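Local coordinates for PPR (PDB 1MZU), which serves as the photoactive yellow protein domain of a sensor histidine kinase, a PAS-fold photoreceptor carrying a 4'-hydroxycinnamic acid chromophore, and probably passes light signals to the kinase, at residues A35-Y47 / P59-V71. Residues are numbered along the deposited sequence; the frame is centred on the assembly and turned at random.
Sequences AIQVDGSGVIHRY and PERVIGRNFFTEV. With HC4 (4'-hydroxycinnamic acid), chain D.
I44 meets V62, V71 and F67 in the middle of the contact between segments 35-47 and 59-71, showing how one aliphatic side chain can join several short elements. With CG1 anti to the carbonyl carbon (chi1 -58°) and the chain then extended, its CD1 reaches V62 CG1 at 3.6 Å, V71 CG2 in a different direction and the edge of the F67 ring. I36 CD1 meets F67 CE1 obliquely at 3.6 Å, the two side chains crossing at about a right angle, while V38 CG1 rests on F67 CB. Behind these side chains the backbones hold each other: I44 N gives a nearly straight bond to R65 O (2.9 Å), I44 O accepts from G64 N, and G42 O from F67 N, around a single bridge between V43 and N66.

This is the PAS fold, in which the edge hairpin of an antiparallel sheet meets the helical connection that walls the chromophore pocket. N66 works in both directions. Its CG stands anti to the backbone N (chi1 -164°), a pose in which ND2 donates to S41 O at 2.6 Å, bent to 135° at the hydrogen, while OD1 caps helix 67-71 by accepting from T69 N at 3.0 Å and weakly from F68 N. S41 itself belongs to the turn organised by D39, whose OD2 takes S41 N and V43 N from opposite faces of the carboxylate plane.

Nearer the chromophore, V62 CG1 lies over one face of the Y47 ring, a CH-pi contact 4.0 Å from the centroid, and P59 CG sits at the ring edge. Helix 59-62 thus touches the phenol at one face and at one edge, and its OH hydrogen-bonds to O4' of the 4'-hydroxycinnamic acid at 2.6 Å and also to S55, while E51 is also hydrogen-bonded to the chromophore, probably at the same phenolic oxygen, as in other photoactive yellow proteins.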
ATOM      1  N   ALA A  35      -3.877   4.824  -2.855  1.00 27.85           N
ATOM      2  CA  ALA A  35      -4.565   3.569  -2.540  1.00 29.43           C
ATOM      3  C   ALA A  35      -4.012   2.352  -3.283  1.00 30.79           C
ATOM      4  O   ALA A  35      -3.977   2.326  -4.515  1.00 33.17           O
ATOM      5  CB  ALA A  35      -6.064   3.725  -2.809  1.00 30.98           C
ATOM      6  N   ILE A  36      -3.567   1.351  -2.518  1.00 28.78           N
ATOM      7  CA  ILE A  36      -2.987   0.112  -3.057  1.00 27.06           C
ATOM      8  C   ILE A  36      -3.705  -1.120  -2.499  1.00 27.94           C
ATOM      9  O   ILE A  36      -3.881  -1.230  -1.285  1.00 31.66           O
ATOM     10  CB  ILE A  36      -1.470  -0.042  -2.672  1.00 25.84           C
ATOM     11  CG1 ILE A  36      -0.680   1.202  -3.074  1.00 24.82           C
ATOM     12  CG2 ILE A  36      -0.869  -1.290  -3.347  1.00 25.23           C
ATOM     13  CD1 ILE A  36       0.514   1.513  -2.202  1.00 31.61           C
ATOM     14  N   GLN A  37      -4.093  -2.044  -3.382  1.00 26.20           N
ATOM     15  CA  GLN A  37      -4.728  -3.299  -2.977  1.00 26.25           C
ATOM     16  C   GLN A  37      -3.751  -4.427  -3.190  1.00 27.23           C
ATOM     17  O   GLN A  37      -3.211  -4.588  -4.278  1.00 33.71           O
ATOM     18  CB  GLN A  37      -6.000  -3.598  -3.770  1.00 24.24           C
ATOM     19  CG  GLN A  37      -6.821  -4.765  -3.230  1.00 30.34           C
ATOM     20  CD  GLN A  37      -8.049  -5.056  -4.076  1.00 39.18           C
ATOM     21  OE1 GLN A  37      -9.175  -4.791  -3.664  1.00 43.51           O
ATOM     22  NE2 GLN A  37      -7.835  -5.608  -5.261  1.00 38.02           N
ATOM     23  N   VAL A  38      -3.560  -5.222  -2.146  1.00 29.43           N
ATOM     24  CA  VAL A  38      -2.651  -6.353  -2.172  1.00 29.84           C
ATOM     25  C   VAL A  38      -3.359  -7.604  -1.682  1.00 33.66           C
ATOM     26  O   VAL A  38      -4.456  -7.525  -1.136  1.00 31.77           O
ATOM     27  CB  VAL A  38      -1.402  -6.132  -1.248  1.00 31.39           C
ATOM     28  CG1 VAL A  38      -0.444  -5.097  -1.848  1.00 30.16           C
ATOM     29  CG2 VAL A  38      -1.841  -5.695   0.164  1.00 32.54           C
ATOM     30  N   ASP A  39      -2.745  -8.763  -1.910  1.00 32.58           N
ATOM     31  CA  ASP A  39      -3.300  -9.992  -1.379  1.00 32.22           C
ATOM     32  C   ASP A  39      -2.493 -10.359  -0.143  1.00 30.52           C
ATOM     33  O   ASP A  39      -1.614  -9.582   0.261  1.00 29.80           O
ATOM     34  CB  ASP A  39      -3.423 -11.132  -2.408  1.00 31.51           C
ATOM     35  CG  ASP A  39      -2.120 -11.495  -3.085  1.00 35.36           C
ATOM     36  OD1 ASP A  39      -2.192 -11.816  -4.290  1.00 40.27           O
ATOM     37  OD2 ASP A  39      -1.039 -11.516  -2.442  1.00 34.00           O
ATOM     38  N   GLY A  40      -2.772 -11.529   0.421  1.00 28.83           N
ATOM     39  CA  GLY A  40      -2.095 -12.001   1.620  1.00 33.99           C
ATOM     40  C   GLY A  40      -0.597 -12.226   1.543  1.00 35.93           C
ATOM     41  O   GLY A  40       0.082 -12.182   2.570  1.00 33.47           O
ATOM     42  N   SER A  41      -0.078 -12.477   0.339  1.00 36.20           N
ATOM     43  CA  SER A  41       1.357 -12.682   0.167  1.00 36.95           C
ATOM     44  C   SER A  41       2.080 -11.401  -0.253  1.00 36.39           C
ATOM     45  O   SER A  41       3.306 -11.403  -0.426  1.00 41.14           O
ATOM     46  CB  SER A  41       1.666 -13.871  -0.772  1.00 40.70           C
ATOM     47  OG  SER A  41       1.178 -13.679  -2.088  1.00 43.42           O
ATOM     48  N   GLY A  42       1.315 -10.315  -0.390  1.00 30.23           N
ATOM     49  CA  GLY A  42       1.871  -9.017  -0.747  1.00 31.85           C
ATOM     50  C   GLY A  42       1.813  -8.555  -2.187  1.00 32.00           C
ATOM     51  O   GLY A  42       2.278  -7.456  -2.484  1.00 35.17           O
ATOM     52  N   VAL A  43       1.253  -9.384  -3.068  1.00 34.06           N
ATOM     53  CA  VAL A  43       1.129  -9.089  -4.503  1.00 33.47           C
ATOM     54  C   VAL A  43       0.082  -7.999  -4.796  1.00 32.05           C
ATOM     55  O   VAL A  43      -1.039  -8.066  -4.305  1.00 30.59           O
ATOM     56  CB  VAL A  43       0.854 -10.418  -5.310  1.00 36.49           C
ATOM     57  CG1 VAL A  43       0.679 -10.168  -6.811  1.00 38.34           C
ATOM     58  CG2 VAL A  43       1.988 -11.412  -5.092  1.00 36.02           C
ATOM     59  N   ILE A  44       0.489  -6.980  -5.555  1.00 30.63           N
ATOM     60  CA  ILE A  44      -0.352  -5.844  -5.945  1.00 33.71           C
ATOM     61  C   ILE A  44      -1.408  -6.182  -7.007  1.00 37.13           C
ATOM     62  O   ILE A  44      -1.100  -6.739  -8.062  1.00 39.59           O
ATOM     63  CB  ILE A  44       0.526  -4.627  -6.397  1.00 30.94           C
ATOM     64  CG1 ILE A  44       1.466  -4.245  -5.248  1.00 34.16           C
ATOM     65  CG2 ILE A  44      -0.357  -3.411  -6.812  1.00 26.95           C
ATOM     66  CD1 ILE A  44       2.513  -3.233  -5.575  1.00 30.95           C
ATOM     67  N   HIS A  45      -2.655  -5.845  -6.685  1.00 37.05           N
ATOM     68  CA  HIS A  45      -3.786  -6.071  -7.570  1.00 36.93           C
ATOM     69  C   HIS A  45      -4.331  -4.750  -8.109  1.00 35.93           C
ATOM     70  O   HIS A  45      -4.670  -4.662  -9.290  1.00 38.17           O
ATOM     71  CB  HIS A  45      -4.860  -6.942  -6.893  1.00 40.41           C
ATOM     72  CG  HIS A  45      -4.443  -8.371  -6.708  1.00 41.45           C
ATOM     73  ND1 HIS A  45      -4.727  -9.359  -7.626  1.00 44.70           N
ATOM     74  CD2 HIS A  45      -3.724  -8.969  -5.730  1.00 42.10           C
ATOM     75  CE1 HIS A  45      -4.196 -10.500  -7.226  1.00 42.48           C
ATOM     76  NE2 HIS A  45      -3.582 -10.291  -6.077  1.00 43.26           N
ATOM     77  N   ARG A  46      -4.367  -3.709  -7.267  1.00 34.13           N
ATOM     78  CA  ARG A  46      -4.818  -2.377  -7.688  1.00 34.35           C
ATOM     79  C   ARG A  46      -3.815  -1.340  -7.218  1.00 36.06           C
ATOM     80  O   ARG A  46      -3.294  -1.436  -6.104  1.00 33.76           O
ATOM     81  CB  ARG A  46      -6.207  -2.011  -7.139  1.00 38.74           C
ATOM     82  CG  ARG A  46      -7.370  -2.938  -7.479  1.00 37.27           C
ATOM     83  CD  ARG A  46      -7.658  -3.064  -8.965  1.00 43.32           C
ATOM     84  NE  ARG A  46      -8.602  -4.160  -9.169  1.00 48.75           N
ATOM     85  CZ  ARG A  46      -8.286  -5.380  -9.600  1.00 49.45           C
ATOM     86  NH1 ARG A  46      -7.034  -5.689  -9.909  1.00 50.05           N
ATOM     87  NH2 ARG A  46      -9.219  -6.323  -9.637  1.00 47.62           N
ATOM     88  N   TYR A  47      -3.601  -0.318  -8.046  1.00 35.44           N
ATOM     89  CA  TYR A  47      -2.641   0.752  -7.758  1.00 38.57           C
ATOM     90  C   TYR A  47      -3.159   2.032  -8.430  1.00 41.89           C
ATOM     91  O   TYR A  47      -3.107   2.135  -9.664  1.00 42.93           O
ATOM     92  CB  TYR A  47      -1.270   0.343  -8.349  1.00 36.25           C
ATOM     93  CG  TYR A  47      -0.071   1.127  -7.869  1.00 33.45           C
ATOM     94  CD1 TYR A  47       0.619   0.744  -6.703  1.00 34.48           C
ATOM     95  CD2 TYR A  47       0.393   2.257  -8.576  1.00 36.06           C
ATOM     96  CE1 TYR A  47       1.756   1.480  -6.245  1.00 34.93           C
ATOM     97  CE2 TYR A  47       1.512   2.994  -8.138  1.00 32.98           C
ATOM     98  CZ  TYR A  47       2.185   2.606  -6.975  1.00 36.76           C
ATOM     99  OH  TYR A  47       3.237   3.376  -6.541  1.00 36.54           O
ATOM    100  N   PRO A  59       1.512   2.318 -12.832  1.00 44.68           N
ATOM    101  CA  PRO A  59       0.659   1.212 -12.365  1.00 43.48           C
ATOM    102  C   PRO A  59       0.757  -0.127 -13.091  1.00 43.47           C
ATOM    103  O   PRO A  59       0.632  -1.160 -12.461  1.00 41.00           O
ATOM    104  CB  PRO A  59      -0.749   1.796 -12.496  1.00 43.55           C
ATOM    105  CG  PRO A  59      -0.534   3.219 -12.196  1.00 44.91           C
ATOM    106  CD  PRO A  59       0.695   3.538 -13.003  1.00 45.98           C
ATOM    107  N   GLU A  60       1.028  -0.105 -14.394  1.00 45.75           N
ATOM    108  CA  GLU A  60       1.090  -1.334 -15.187  1.00 49.15           C
ATOM    109  C   GLU A  60       2.269  -2.295 -15.003  1.00 49.52           C
ATOM    110  O   GLU A  60       2.121  -3.502 -15.195  1.00 51.63           O
ATOM    111  CB  GLU A  60       0.822  -1.031 -16.663  1.00 50.37           C
ATOM    112  CG  GLU A  60      -0.630  -0.628 -16.948  1.00 53.30           C
ATOM    113  CD  GLU A  60      -0.965   0.817 -16.557  1.00 55.45           C
ATOM    114  OE1 GLU A  60      -1.857   1.013 -15.701  1.00 53.60           O
ATOM    115  OE2 GLU A  60      -0.368   1.753 -17.137  1.00 57.90           O
ATOM    116  N   ARG A  61       3.425  -1.767 -14.618  1.00 51.62           N
ATOM    117  CA  ARG A  61       4.613  -2.597 -14.371  1.00 53.88           C
ATOM    118  C   ARG A  61       4.682  -3.023 -12.900  1.00 52.53           C
ATOM    119  O   ARG A  61       5.347  -4.000 -12.550  1.00 53.81           O
ATOM    120  CB  ARG A  61       5.904  -1.864 -14.788  1.00 56.83           C
ATOM    121  CG  ARG A  61       6.077  -0.469 -14.200  1.00 59.31           C
ATOM    122  CD  ARG A  61       7.299   0.235 -14.797  1.00 64.52           C
ATOM    123  NE  ARG A  61       7.444   1.606 -14.294  1.00 66.06           N
ATOM    124  CZ  ARG A  61       8.054   1.946 -13.157  1.00 66.73           C
ATOM    125  NH1 ARG A  61       8.601   1.022 -12.375  1.00 66.55           N
ATOM    126  NH2 ARG A  61       8.096   3.219 -12.788  1.00 65.58           N
ATOM    127  N   VAL A  62       3.926  -2.310 -12.066  1.00 49.95           N
ATOM    128  CA  VAL A  62       3.849  -2.538 -10.623  1.00 47.59           C
ATOM    129  C   VAL A  62       2.796  -3.600 -10.230  1.00 45.06           C
ATOM    130  O   VAL A  62       3.006  -4.341  -9.272  1.00 44.66           O
ATOM    131  CB  VAL A  62       3.667  -1.157  -9.898  1.00 49.42           C
ATOM    132  CG1 VAL A  62       3.275  -1.304  -8.464  1.00 54.24           C
ATOM    133  CG2 VAL A  62       4.976  -0.398  -9.947  1.00 47.56           C
ATOM    134  N   ILE A  63       1.699  -3.695 -10.993  1.00 44.58           N
ATOM    135  CA  ILE A  63       0.636  -4.677 -10.742  1.00 42.82           C
ATOM    136  C   ILE A  63       1.121  -6.084 -11.111  1.00 43.77           C
ATOM    137  O   ILE A  63       1.634  -6.312 -12.215  1.00 45.08           O
ATOM    138  CB  ILE A  63      -0.691  -4.305 -11.489  1.00 44.44           C
ATOM    139  CG1 ILE A  63      -1.271  -3.021 -10.888  1.00 42.24           C
ATOM    140  CG2 ILE A  63      -1.741  -5.417 -11.350  1.00 46.26           C
ATOM    141  CD1 ILE A  63      -2.333  -2.329 -11.740  1.00 44.61           C
ATOM    142  N   GLY A  64       0.978  -7.003 -10.157  1.00 39.49           N
ATOM    143  CA  GLY A  64       1.422  -8.373 -10.343  1.00 39.57           C
ATOM    144  C   GLY A  64       2.689  -8.649  -9.552  1.00 37.23           C
ATOM    145  O   GLY A  64       3.047  -9.804  -9.324  1.00 39.83           O
ATOM    146  N   ARG A  65       3.351  -7.582  -9.112  1.00 38.80           N
ATOM    147  CA  ARG A  65       4.573  -7.682  -8.321  1.00 39.37           C
ATOM    148  C   ARG A  65       4.281  -7.536  -6.825  1.00 37.88           C
ATOM    149  O   ARG A  65       3.249  -6.980  -6.443  1.00 33.57           O
ATOM    150  CB  ARG A  65       5.571  -6.603  -8.762  1.00 43.39           C
ATOM    151  CG  ARG A  65       6.681  -7.055  -9.717  1.00 51.32           C
ATOM    152  CD  ARG A  65       6.175  -7.536 -11.077  1.00 54.57           C
ATOM    153  NE  ARG A  65       7.268  -7.674 -12.045  1.00 62.33           N
ATOM    154  CZ  ARG A  65       8.070  -8.733 -12.154  1.00 66.14           C
ATOM    155  NH1 ARG A  65       7.921  -9.785 -11.355  1.00 68.08           N
ATOM    156  NH2 ARG A  65       9.036  -8.734 -13.067  1.00 68.32           N
ATOM    157  N   ASN A  66       5.190  -8.044  -5.995  1.00 35.96           N
ATOM    158  CA  ASN A  66       5.058  -7.980  -4.540  1.00 36.23           C
ATOM    159  C   ASN A  66       5.453  -6.602  -3.988  1.00 36.18           C
ATOM    160  O   ASN A  66       6.560  -6.112  -4.252  1.00 31.75           O
ATOM    161  CB  ASN A  66       5.899  -9.084  -3.885  1.00 34.68           C
ATOM    162  CG  ASN A  66       5.522  -9.341  -2.417  1.00 36.18           C
ATOM    163  OD1 ASN A  66       5.773  -8.518  -1.531  1.00 36.20           O
ATOM    164  ND2 ASN A  66       4.951 -10.508  -2.158  1.00 26.94           N
ATOM    165  N   PHE A  67       4.539  -6.004  -3.215  1.00 32.55           N
ATOM    166  CA  PHE A  67       4.726  -4.686  -2.591  1.00 32.36           C
ATOM    167  C   PHE A  67       5.902  -4.643  -1.617  1.00 31.74           C
ATOM    168  O   PHE A  67       6.712  -3.736  -1.686  1.00 34.04           O
ATOM    169  CB  PHE A  67       3.424  -4.236  -1.867  1.00 25.68           C
ATOM    170  CG  PHE A  67       3.476  -2.835  -1.289  1.00 23.69           C
ATOM    171  CD1 PHE A  67       3.491  -1.707  -2.128  1.00 25.90           C
ATOM    172  CD2 PHE A  67       3.528  -2.635   0.096  1.00 22.23           C
ATOM    173  CE1 PHE A  67       3.562  -0.388  -1.594  1.00 25.72           C
ATOM    174  CE2 PHE A  67       3.602  -1.313   0.658  1.00 24.61           C
ATOM    175  CZ  PHE A  67       3.618  -0.194  -0.196  1.00 22.43           C
ATOM    176  N   PHE A  68       5.996  -5.640  -0.744  1.00 31.39           N
ATOM    177  CA  PHE A  68       7.043  -5.673   0.277  1.00 35.19           C
ATOM    178  C   PHE A  68       8.421  -6.172  -0.132  1.00 34.98           C
ATOM    179  O   PHE A  68       9.435  -5.595   0.277  1.00 36.51           O
ATOM    180  CB  PHE A  68       6.547  -6.421   1.523  1.00 33.99           C
ATOM    181  CG  PHE A  68       5.243  -5.899   2.057  1.00 32.19           C
ATOM    182  CD1 PHE A  68       5.205  -4.709   2.809  1.00 29.73           C
ATOM    183  CD2 PHE A  68       4.034  -6.561   1.760  1.00 29.74           C
ATOM    184  CE1 PHE A  68       3.966  -4.163   3.269  1.00 28.59           C
ATOM    185  CE2 PHE A  68       2.783  -6.031   2.205  1.00 32.97           C
ATOM    186  CZ  PHE A  68       2.748  -4.830   2.961  1.00 28.95           C
ATOM    187  N   THR A  69       8.462  -7.203  -0.973  1.00 33.99           N
ATOM    188  CA  THR A  69       9.742  -7.769  -1.409  1.00 36.44           C
ATOM    189  C   THR A  69      10.346  -7.151  -2.656  1.00 35.38           C
ATOM    190  O   THR A  69      11.562  -7.153  -2.787  1.00 40.05           O
ATOM    191  CB  THR A  69       9.663  -9.302  -1.627  1.00 34.57           C
ATOM    192  OG1 THR A  69       8.757  -9.590  -2.695  1.00 33.82           O
ATOM    193  CG2 THR A  69       9.206 -10.004  -0.353  1.00 33.32           C
ATOM    194  N   GLU A  70       9.494  -6.631  -3.551  1.00 35.51           N
ATOM    195  CA  GLU A  70       9.929  -6.038  -4.826  1.00 35.01           C
ATOM    196  C   GLU A  70       9.743  -4.535  -5.047  1.00 34.39           C
ATOM    197  O   GLU A  70      10.727  -3.834  -5.272  1.00 35.95           O
ATOM    198  CB  GLU A  70       9.305  -6.797  -6.016  1.00 36.51           C
ATOM    199  CG  GLU A  70       9.642  -8.290  -6.084  1.00 36.84           C
ATOM    200  CD  GLU A  70       8.827  -9.058  -7.117  1.00 42.43           C
ATOM    201  OE1 GLU A  70       7.587  -9.120  -6.991  1.00 43.41           O
ATOM    202  OE2 GLU A  70       9.436  -9.610  -8.056  1.00 46.83           O
ATOM    203  N   VAL A  71       8.499  -4.041  -4.978  1.00 32.09           N
ATOM    204  CA  VAL A  71       8.194  -2.621  -5.225  1.00 32.43           C
ATOM    205  C   VAL A  71       8.591  -1.640  -4.131  1.00 32.52           C
ATOM    206  O   VAL A  71       9.158  -0.588  -4.426  1.00 28.96           O
ATOM    207  CB  VAL A  71       6.670  -2.380  -5.570  1.00 32.76           C
ATOM    208  CG1 VAL A  71       6.433  -0.928  -6.035  1.00 34.39           C
ATOM    209  CG2 VAL A  71       6.222  -3.334  -6.660  1.00 31.78           C
TER
HETATM  210  C1  HC4 D 130      10.268   2.160   0.133  1.00 39.21           C
HETATM  211  O1  HC4 D 130      11.059   1.376  -0.487  1.00 32.92           O
HETATM  212  C2  HC4 D 130       9.079   2.742  -0.436  1.00 34.15           C
HETATM  213  C3  HC4 D 130       8.782   2.630  -1.726  1.00 36.32           C
HETATM  214  C1' HC4 D 130       7.505   2.920  -2.312  1.00 34.98           C
HETATM  215  C2' HC4 D 130       7.329   2.734  -3.757  1.00 36.06           C
HETATM  216  C3' HC4 D 130       6.057   2.927  -4.341  1.00 35.68           C
HETATM  217  C4' HC4 D 130       4.941   3.232  -3.510  1.00 33.91           C
HETATM  218  C5' HC4 D 130       5.114   3.407  -2.113  1.00 33.12           C
HETATM  219  C6' HC4 D 130       6.374   3.229  -1.543  1.00 31.66           C
HETATM  220  O4' HC4 D 130       3.740   3.410  -4.017  1.00 30.26           O